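Local coordinates for actin-related protein 8 (Homo sapiens, PDB 4FO0), which binds ATP with low basal ATPase activity, does not polymerize, and serves as a proposed core component of the INO80 chromatin remodeling complex, at residues A[240-250]-A[260-268]; A[222-231]-A[567-578]. One frame throughout, in Å; residues are numbered along the deposited sequence.

Contact 1. Residues A[240-250]-A[260-268]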
loop_
_atom_site.group_PDB
_atom_site.type_symbol
_atom_site.label_atom_id
_atom_site.label_comp_id
_atom_site.label_asym_id
_atom_site.label_seq_id
_atom_site.Cartn_x
_atom_site.Cartn_y
_atom_site.Cartn_z
ATOM N N THR A 240 -1.127 6.704 14.268
ATOM C CA THR A 240 -1.900 7.278 15.372
ATOM C C THR A 240 -1.457 8.707 15.680
ATOM O O THR A 240 -2.296 9.571 15.908
ATOM C CB THR A 240 -1.857 6.418 16.657
ATOM O OG1 THR A 240 -0.519 6.349 17.161
ATOM C CG2 THR A 240 -2.358 5.017 16.371
ATOM N N TYR A 241 -0.141 8.944 15.666
ATOM C CA TYR A 241 0.431 10.277 15.833
ATOM C C TYR A 241 -0.037 11.257 14.766
ATOM O O TYR A 241 -0.402 12.389 15.064
ATOM C CB TYR A 241 1.954 10.222 15.760
ATOM C CG TYR A 241 2.604 9.511 16.913
ATOM C CD1 TYR A 241 1.907 9.272 18.095
ATOM C CD2 TYR A 241 3.925 9.083 16.827
ATOM C CE1 TYR A 241 2.515 8.617 19.155
ATOM C CE2 TYR A 241 4.535 8.429 17.877
ATOM C CZ TYR A 241 3.827 8.201 19.038
ATOM O OH TYR A 241 4.456 7.552 20.075
ATOM N N GLY A 242 0.008 10.829 13.513
ATOM C CA GLY A 242 -0.332 11.709 12.414
ATOM C C GLY A 242 -1.797 12.091 12.422
ATOM O O GLY A 242 -2.179 13.125 11.882
ATOM N N SER A 243 -2.620 11.259 13.046
ATOM C CA SER A 243 -4.062 11.448 12.995
ATOM C C SER A 243 -4.581 12.094 14.274
ATOM O O SER A 243 -5.651 12.687 14.278
ATOM C CB SER A 243 -4.741 10.104 12.792
ATOM O OG SER A 243 -4.592 9.339 13.969
ATOM N N GLY A 244 -3.817 11.963 15.355
ATOM C CA GLY A 244 -4.181 12.546 16.628
ATOM C C GLY A 244 -5.034 11.647 17.497
ATOM O O GLY A 244 -5.604 12.094 18.493
ATOM N N LEU A 245 -5.130 10.380 17.123
ATOM C CA LEU A 245 -5.876 9.407 17.917
ATOM C C LEU A 245 -4.949 8.596 18.809
ATOM O O LEU A 245 -4.316 7.644 18.350
ATOM C CB LEU A 245 -6.655 8.459 17.007
ATOM C CG LEU A 245 -7.925 9.020 16.365
ATOM C CD1 LEU A 245 -7.941 10.539 16.412
ATOM C CD2 LEU A 245 -8.042 8.526 14.924
ATOM N N SER A 246 -4.873 8.958 20.084
ATOM C CA SER A 246 -3.969 8.263 20.998
ATOM C C SER A 246 -4.296 6.770 21.109
ATOM O O SER A 246 -3.391 5.934 21.133
ATOM C CB SER A 246 -3.969 8.922 22.386
ATOM O OG SER A 246 -5.154 8.620 23.110
ATOM N N SER A 247 -5.586 6.445 21.193
ATOM C CA SER A 247 -6.028 5.055 21.246
ATOM C C SER A 247 -6.973 4.756 20.096
ATOM O O SER A 247 -7.925 5.496 19.857
ATOM C CB SER A 247 -6.710 4.732 22.579
ATOM O OG SER A 247 -5.751 4.454 23.583
ATOM N N THR A 248 -6.726 3.663 19.390
ATOM C CA THR A 248 -7.520 3.375 18.209
ATOM C C THR A 248 -7.091 2.065 17.585
ATOM O O THR A 248 -5.942 1.640 17.725
ATOM C CB THR A 248 -7.367 4.521 17.162
ATOM O OG1 THR A 248 -8.183 4.267 16.019
ATOM C CG2 THR A 248 -5.922 4.663 16.710
ATOM N N CYS A 249 -8.027 1.410 16.916
ATOM C CA CYS A 249 -7.672 0.310 16.037
ATOM C C CYS A 249 -7.211 0.905 14.693
ATOM O O CYS A 249 -7.912 1.732 14.096
ATOM C CB CYS A 249 -8.868 -0.619 15.856
ATOM S SG CYS A 249 -8.564 -2.037 14.777
ATOM N N ILE A 250 -6.020 0.514 14.240
ATOM C CA ILE A 250 -5.464 1.021 12.986
ATOM C C ILE A 250 -5.485 -0.037 11.910
ATOM O O ILE A 250 -5.079 -1.179 12.140
ATOM C CB ILE A 250 -3.988 1.395 13.108
ATOM C CG1 ILE A 250 -3.735 2.086 14.427
ATOM C CG2 ILE A 250 -3.552 2.254 11.900
ATOM C CD1 ILE A 250 -4.655 3.260 14.638
ATOM N N VAL A 260 -3.610 -4.827 10.495
ATOM C CA VAL A 260 -4.561 -4.488 11.539
ATOM C C VAL A 260 -3.860 -4.563 12.894
ATOM O O VAL A 260 -3.009 -5.433 13.121
ATOM C CB VAL A 260 -5.752 -5.446 11.551
ATOM C CG1 VAL A 260 -6.875 -4.880 12.410
ATOM C CG2 VAL A 260 -6.248 -5.658 10.148
ATOM N N CYS A 261 -4.195 -3.643 13.790
ATOM C CA CYS A 261 -3.710 -3.750 15.155
ATOM C C CYS A 261 -4.357 -2.715 16.052
ATOM O O CYS A 261 -4.966 -1.752 15.581
ATOM C CB CYS A 261 -2.187 -3.648 15.213
ATOM S SG CYS A 261 -1.513 -1.962 15.153
ATOM N N CYS A 262 -4.247 -2.929 17.353
ATOM C CA CYS A 262 -4.793 -1.980 18.307
ATOM C C CYS A 262 -3.680 -1.220 18.978
ATOM O O CYS A 262 -2.726 -1.812 19.489
ATOM C CB CYS A 262 -5.661 -2.693 19.328
ATOM S SG CYS A 262 -7.155 -3.333 18.580
ATOM N N VAL A 263 -3.799 0.100 18.952
ATOM C CA VAL A 263 -2.750 0.951 19.482
ATOM C C VAL A 263 -3.318 1.781 20.605
ATOM O O VAL A 263 -4.394 2.372 20.479
ATOM C CB VAL A 263 -2.145 1.848 18.383
ATOM C CG1 VAL A 263 -1.313 2.971 18.982
ATOM C CG2 VAL A 263 -1.313 1.014 17.433
ATOM N N GLU A 264 -2.591 1.796 21.716
ATOM C CA GLU A 264 -3.002 2.511 22.916
ATOM C C GLU A 264 -1.823 3.322 23.431
ATOM O O GLU A 264 -0.889 2.774 24.021
ATOM C CB GLU A 264 -3.457 1.517 23.978
ATOM C CG GLU A 264 -4.541 2.033 24.899
ATOM C CD GLU A 264 -5.164 0.924 25.724
ATOM O OE1 GLU A 264 -4.658 -0.215 25.657
ATOM O OE2 GLU A 264 -6.161 1.183 26.434
ATOM N N ASP A 265 -1.861 4.625 23.172
ATOM C CA ASP A 265 -0.821 5.553 23.627
ATOM C C ASP A 265 0.582 5.154 23.185
ATOM O O ASP A 265 1.461 4.938 24.023
ATOM C CB ASP A 265 -0.845 5.691 25.152
ATOM C CG ASP A 265 -2.250 5.841 25.703
ATOM O OD1 ASP A 265 -3.021 6.676 25.169
ATOM O OD2 ASP A 265 -2.583 5.107 26.661
ATOM N N GLY A 266 0.794 5.067 21.874
ATOM C CA GLY A 266 2.117 4.794 21.334
ATOM C C GLY A 266 2.512 3.329 21.430
ATOM O O GLY A 266 3.662 2.957 21.174
ATOM N N VAL A 267 1.563 2.477 21.791
ATOM C CA VAL A 267 1.883 1.064 21.896
ATOM C C VAL A 267 0.968 0.184 21.056
ATOM O O VAL A 267 -0.250 0.159 21.245
ATOM C CB VAL A 267 1.828 0.594 23.348
ATOM C CG1 VAL A 267 2.309 -0.834 23.449
ATOM C CG2 VAL A 267 2.668 1.503 24.203
ATOM N N SER A 268 1.571 -0.532 20.115
ATOM C CA SER A 268 0.852 -1.543 19.362
ATOM C C SER A 268 0.825 -2.823 20.181
ATOM O O SER A 268 1.872 -3.373 20.531
ATOM C CB SER A 268 1.534 -1.791 18.020
ATOM O OG SER A 268 0.924 -2.884 17.359
HETATM O O HOH W 1 -1.027 6.471 19.916
#

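Contact 2. Residues A[222-231]-A[567-578]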
loop_
_atom_site.group_PDB
_atom_site.type_symbol
_atom_site.label_atom_id
_atom_site.label_comp_id
_atom_site.label_asym_id
_atom_site.label_seq_id
_atom_site.Cartn_x
_atom_site.Cartn_y
_atom_site.Cartn_z
ATOM N N LEU A 222 22.835 4.197 8.737
ATOM C CA LEU A 222 23.922 4.760 9.520
ATOM C C LEU A 222 25.294 4.581 8.866
ATOM O O LEU A 222 26.035 5.551 8.681
ATOM C CB LEU A 222 23.913 4.157 10.932
ATOM C CG LEU A 222 22.690 4.550 11.759
ATOM C CD1 LEU A 222 22.763 3.934 13.127
ATOM C CD2 LEU A 222 22.576 6.063 11.859
ATOM N N MET A 223 25.616 3.343 8.501
ATOM C CA MET A 223 26.947 3.011 8.005
ATOM C C MET A 223 27.162 3.271 6.510
ATOM O O MET A 223 28.197 3.787 6.111
ATOM C CB MET A 223 27.305 1.552 8.341
ATOM C CG MET A 223 27.370 1.218 9.831
ATOM S SD MET A 223 28.360 2.363 10.842
ATOM C CE MET A 223 27.238 3.749 10.943
ATOM N N LYS A 224 26.199 2.903 5.679
ATOM C CA LYS A 224 26.386 3.003 4.234
ATOM C C LYS A 224 25.992 4.376 3.684
ATOM O O LYS A 224 26.636 4.900 2.789
ATOM C CB LYS A 224 25.583 1.913 3.517
ATOM C CG LYS A 224 26.015 0.501 3.830
ATOM C CD LYS A 224 27.056 0.028 2.832
ATOM C CE LYS A 224 27.419 -1.429 3.068
ATOM N NZ LYS A 224 26.214 -2.312 3.055
ATOM N N MET A 225 24.918 4.954 4.205
ATOM C CA MET A 225 24.418 6.199 3.647
ATOM C C MET A 225 24.976 7.426 4.377
ATOM O O MET A 225 25.132 8.491 3.776
ATOM C CB MET A 225 22.895 6.220 3.657
ATOM C CG MET A 225 22.253 5.448 2.528
ATOM S SD MET A 225 20.465 5.451 2.729
ATOM C CE MET A 225 19.972 6.795 1.662
ATOM N N GLY A 226 25.262 7.281 5.669
ATOM C CA GLY A 226 25.978 8.313 6.390
ATOM C C GLY A 226 25.190 9.248 7.283
ATOM O O GLY A 226 25.700 10.299 7.676
ATOM N N PHE A 227 23.952 8.882 7.597
ATOM C CA PHE A 227 23.193 9.599 8.605
ATOM C C PHE A 227 23.914 9.461 9.927
ATOM O O PHE A 227 24.581 8.461 10.160
ATOM C CB PHE A 227 21.818 8.989 8.751
ATOM C CG PHE A 227 20.883 9.357 7.659
ATOM C CD1 PHE A 227 20.029 10.442 7.802
ATOM C CD2 PHE A 227 20.843 8.617 6.491
ATOM C CE1 PHE A 227 19.150 10.791 6.797
ATOM C CE2 PHE A 227 19.972 8.957 5.477
ATOM C CZ PHE A 227 19.120 10.054 5.634
ATOM N N SER A 228 23.763 10.441 10.808
ATOM C CA SER A 228 24.504 10.419 12.057
ATOM C C SER A 228 23.707 9.716 13.132
ATOM O O SER A 228 24.269 9.157 14.084
ATOM C CB SER A 228 24.860 11.834 12.508
ATOM O OG SER A 228 23.692 12.550 12.817
ATOM N N GLY A 229 22.391 9.737 12.979
ATOM C CA GLY A 229 21.531 9.037 13.912
ATOM C C GLY A 229 20.219 8.648 13.274
ATOM O O GLY A 229 19.879 9.133 12.204
ATOM N N ILE A 230 19.474 7.786 13.951
ATOM C CA ILE A 230 18.240 7.255 13.419
ATOM C C ILE A 230 17.287 6.939 14.548
ATOM O O ILE A 230 17.703 6.644 15.670
ATOM C CB ILE A 230 18.491 5.932 12.648
ATOM C CG1 ILE A 230 17.204 5.413 12.002
ATOM C CG2 ILE A 230 19.033 4.861 13.583
ATOM C CD1 ILE A 230 17.434 4.187 11.110
ATOM N N VAL A 231 16.001 7.000 14.237
ATOM C CA VAL A 231 14.972 6.474 15.115
ATOM C C VAL A 231 14.070 5.564 14.301
ATOM O O VAL A 231 13.547 5.947 13.251
ATOM C CB VAL A 231 14.102 7.578 15.716
ATOM C CG1 VAL A 231 12.924 6.954 16.433
ATOM C CG2 VAL A 231 14.919 8.457 16.656
ATOM N N THR A 567 11.283 11.686 22.365
ATOM C CA THR A 567 12.090 11.253 21.234
ATOM C C THR A 567 13.597 11.505 21.404
ATOM O O THR A 567 14.417 10.799 20.827
ATOM C CB THR A 567 11.575 11.887 19.922
ATOM O OG1 THR A 567 10.239 11.432 19.675
ATOM C CG2 THR A 567 12.453 11.500 18.745
ATOM N N GLN A 568 13.964 12.499 22.202
ATOM C CA GLN A 568 15.372 12.803 22.412
ATOM C C GLN A 568 16.147 11.561 22.840
ATOM O O GLN A 568 17.314 11.388 22.483
ATOM C CB GLN A 568 15.520 13.904 23.452
ATOM C CG GLN A 568 14.709 15.142 23.112
ATOM C CD GLN A 568 14.844 16.240 24.152
ATOM O OE1 GLN A 568 15.864 16.348 24.838
ATOM N NE2 GLN A 568 13.808 17.061 24.276
ATOM N N GLU A 569 15.485 10.685 23.582
ATOM C CA GLU A 569 16.139 9.498 24.116
ATOM C C GLU A 569 16.102 8.286 23.178
ATOM O O GLU A 569 16.618 7.224 23.517
ATOM C CB GLU A 569 15.508 9.123 25.456
ATOM C CG GLU A 569 15.581 10.219 26.506
ATOM C CD GLU A 569 14.201 10.722 26.918
ATOM O OE1 GLU A 569 13.679 11.658 26.264
ATOM O OE2 GLU A 569 13.636 10.177 27.895
ATOM N N LEU A 570 15.497 8.432 22.004
ATOM C CA LEU A 570 15.361 7.296 21.098
ATOM C C LEU A 570 16.506 7.181 20.102
ATOM O O LEU A 570 16.832 6.085 19.670
ATOM C CB LEU A 570 14.024 7.342 20.355
ATOM C CG LEU A 570 12.759 7.300 21.222
ATOM C CD1 LEU A 570 11.491 7.364 20.370
ATOM C CD2 LEU A 570 12.744 6.068 22.106
ATOM N N TRP A 571 17.126 8.307 19.756
ATOM C CA TRP A 571 18.161 8.322 18.718
ATOM C C TRP A 571 19.269 7.311 18.940
ATOM O O TRP A 571 19.824 7.202 20.030
ATOM C CB TRP A 571 18.760 9.721 18.547
ATOM C CG TRP A 571 17.743 10.729 18.160
ATOM C CD1 TRP A 571 17.185 11.672 18.961
ATOM C CD2 TRP A 571 17.126 10.876 16.874
ATOM N NE1 TRP A 571 16.266 12.414 18.253
ATOM C CE2 TRP A 571 16.212 11.946 16.969
ATOM C CE3 TRP A 571 17.258 10.210 15.656
ATOM C CZ2 TRP A 571 15.432 12.362 15.892
ATOM C CZ3 TRP A 571 16.488 10.629 14.586
ATOM C CH2 TRP A 571 15.585 11.690 14.711
ATOM N N ILE A 572 19.582 6.565 17.892
ATOM C CA ILE A 572 20.743 5.702 17.909
ATOM C C ILE A 572 21.743 6.308 16.960
ATOM O O ILE A 572 21.415 6.575 15.805
ATOM C CB ILE A 572 20.406 4.287 17.443
ATOM C CG1 ILE A 572 19.403 3.636 18.400
ATOM C CG2 ILE A 572 21.670 3.457 17.335
ATOM C CD1 ILE A 572 18.932 2.268 17.950
ATOM N N TYR A 573 22.961 6.530 17.444
ATOM C CA TYR A 573 23.970 7.234 16.665
ATOM C C TYR A 573 24.989 6.298 16.064
ATOM O O TYR A 573 25.170 5.172 16.531
ATOM C CB TYR A 573 24.642 8.326 17.511
ATOM C CG TYR A 573 23.677 9.432 17.885
ATOM C CD1 TYR A 573 23.426 10.483 17.003
ATOM C CD2 TYR A 573 22.980 9.404 19.098
ATOM C CE1 TYR A 573 22.519 11.498 17.322
ATOM C CE2 TYR A 573 22.070 10.414 19.430
ATOM C CZ TYR A 573 21.848 11.460 18.535
ATOM O OH TYR A 573 20.957 12.467 18.838
ATOM N N GLN A 574 25.649 6.779 15.015
ATOM C CA GLN A 574 26.604 5.977 14.263
ATOM C C GLN A 574 27.570 5.166 15.108
ATOM O O GLN A 574 27.733 3.963 14.888
ATOM C CB GLN A 574 27.415 6.858 13.335
ATOM C CG GLN A 574 26.708 7.285 12.090
ATOM C CD GLN A 574 27.697 7.594 10.984
ATOM O OE1 GLN A 574 28.716 6.914 10.845
ATOM N NE2 GLN A 574 27.411 8.626 10.197
ATOM N N ARG A 575 28.233 5.819 16.059
ATOM C CA ARG A 575 29.294 5.138 16.782
ATOM C C ARG A 575 28.763 4.091 17.749
ATOM O O ARG A 575 29.352 3.019 17.889
ATOM C CB ARG A 575 30.248 6.112 17.471
ATOM C CG ARG A 575 31.671 5.555 17.561
ATOM C CD ARG A 575 32.683 6.624 17.927
ATOM N NE ARG A 575 32.434 7.181 19.255
ATOM C CZ ARG A 575 33.344 7.247 20.221
ATOM N NH1 ARG A 575 34.574 6.794 20.012
ATOM N NH2 ARG A 575 33.025 7.773 21.397
ATOM N N GLU A 576 27.641 4.383 18.393
ATOM C CA GLU A 576 26.988 3.370 19.219
ATOM C C GLU A 576 26.624 2.151 18.369
ATOM O O GLU A 576 26.675 1.010 18.830
ATOM C CB GLU A 576 25.739 3.934 19.890
ATOM C CG GLU A 576 25.942 5.316 20.506
ATOM C CD GLU A 576 24.630 5.983 20.915
ATOM O OE1 GLU A 576 24.617 6.701 21.937
ATOM O OE2 GLU A 576 23.610 5.799 20.215
ATOM N N TRP A 577 26.267 2.393 17.117
ATOM C CA TRP A 577 25.926 1.310 16.231
ATOM C C TRP A 577 27.137 0.531 15.829
ATOM O O TRP A 577 27.177 -0.702 15.976
ATOM C CB TRP A 577 25.212 1.824 14.995
ATOM C CG TRP A 577 24.749 0.700 14.116
ATOM C CD1 TRP A 577 25.316 0.263 12.931
ATOM C CD2 TRP A 577 23.619 -0.197 14.350
ATOM N NE1 TRP A 577 24.629 -0.803 12.429
ATOM C CE2 TRP A 577 23.599 -1.128 13.229
ATOM C CE3 TRP A 577 22.653 -0.310 15.331
ATOM C CZ2 TRP A 577 22.647 -2.117 13.118
ATOM C CZ3 TRP A 577 21.698 -1.313 15.209
ATOM C CH2 TRP A 577 21.698 -2.195 14.128
ATOM N N GLN A 578 28.137 1.228 15.309
ATOM C CA GLN A 578 29.374 0.592 14.895
ATOM C C GLN A 578 29.909 -0.291 16.004
ATOM O O GLN A 578 30.489 -1.341 15.753
ATOM C CB GLN A 578 30.409 1.651 14.538
ATOM C CG GLN A 578 31.604 1.119 13.775
ATOM C CD GLN A 578 32.311 2.202 12.990
ATOM O OE1 GLN A 578 32.036 3.388 13.160
ATOM N NE2 GLN A 578 33.229 1.799 12.122
#

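Contact 1. Residues A[240-250]-A[260-268]
The carbonyl oxygen S246 O is gripped twice: D265 N donates to it at 2.9 Å, and a water donates at 2.7 Å from S246 O. The amide of D265 stands 44° out of the S246 carbonyl plane. That same water also donates to T240 OG1 and accepts from G266 N, so one solvent molecule ties the end of helix 235-243 to the loop after strand 258-264. T240 OG1 has a further partner in V237 O of its own helix.

From S246 onward the two chains run antiparallel, their short axes 4.7 Å apart at closest approach. T248 and V263 form a hydrogen-bonded pair with an N-H to O bond in each direction, and I250 and C261 form the next; T248 N meets V263 O at 2.9 Å. Between them, C249 and C262 are a non-hydrogen-bonded pair. This is the beta hairpin of strands 247-253 and 258-264, the actin-fold phosphate-binding hairpin; the ATP-binding residues D252 to D255 span the end of the first strand and the start of the turn.

V263 joins the hairpin to helix 235-243. With CG1 anti to the backbone N (chi1 166°), its two methyls divide the work: CG1 meets T240 CG2 tip to tip at 3.5 Å, whereas CG2 lies 4.0 Å from I250 CG1, the two side chains crossing obliquely. The opposite sheet face carries S247, C249, C262 and E264. There C249 CB packs 4.2 Å from C262 SG, while the carboxylate of E264 reaches beyond the hairpin to a salt bridge with K499. Nearer the helix end, the phenol oxygen Y241 OH rests 3.8 Å from G266 CA, at a glycine with positive phi (78°).

Contact 2. Residues A[222-231]-A[567-578]
Four hydrogen bonds join the two segments. I572 N lies 2.9 Å from I230 O, and I230 N returns a bond to I572 O. Two residues along, Q574 N donates to S228 O at 2.9 Å. The Q574 side chain, extended beyond CG, lies along the chain before the strand, and its NE2 makes a weak bond, 2.8 Å long but bent to 127°, with F227 O. G229 sits opposite Y573 in a non-hydrogen-bonded pair, where a beta carbon on the glycine would run into Y573 CD1.

The apolar contacts fall in two groups. L222 CD1 packs 3.7 Å from W577 CB, the side chains crossing at about a right angle. M223 CG lies at the indole edge, 3.8 Å from W577 CD1. Bends at the second and third torsions bring M223 SD to a Met-aromatic position at that edge, 5.4 Å from the centroid of the W577 five-membered ring, and M223 CE to 3.5 Å from Q574 OE1. W577 NE1 is hydrogen-bonded to N219 OD1.

At the other end, V231 CG2 lies over one face of the W571 indole, a CH-pi contact modelled too close for its length to be trusted. R200 makes a cation-pi contact with the same indole. A serine in place of W571 would probably leave V231 without the surface it lies on and R200 without its aromatic partner.

Y573 is at the N-cap position of helix 574-580, and its N donates at 2.9 Å to E576 OE2, which also forms a salt bridge with R588. Through the I230/I572 and G229/Y573 pairs, antiparallel strand 572-573 extends the sheet at strand 229-234, as the returning C-terminal chain joins subdomain 1 in the actin fold.

Overall arrangement
Strand 229-234 and helix 235-243 follow one another, so the chain passes directly from contact 2 into contact 1, and in actin the equivalent helix is part of the hinge between the two major domains. Contact 1 joins neighbouring parts of the chain, its ends 10 residues apart, whereas contact 2 brings together segments 336 residues apart. The centres are 26 Å from each other, and the nearest atoms, about 7 Å apart, do not touch. Contact 1 is the one close to the nucleotide: the I250 side chain lies about 11 Å from both ATP and the magnesium ion, and about 5 Å from the side chain of ATP-binding D252. Contact 2 lies apart from the nucleotide-binding residues.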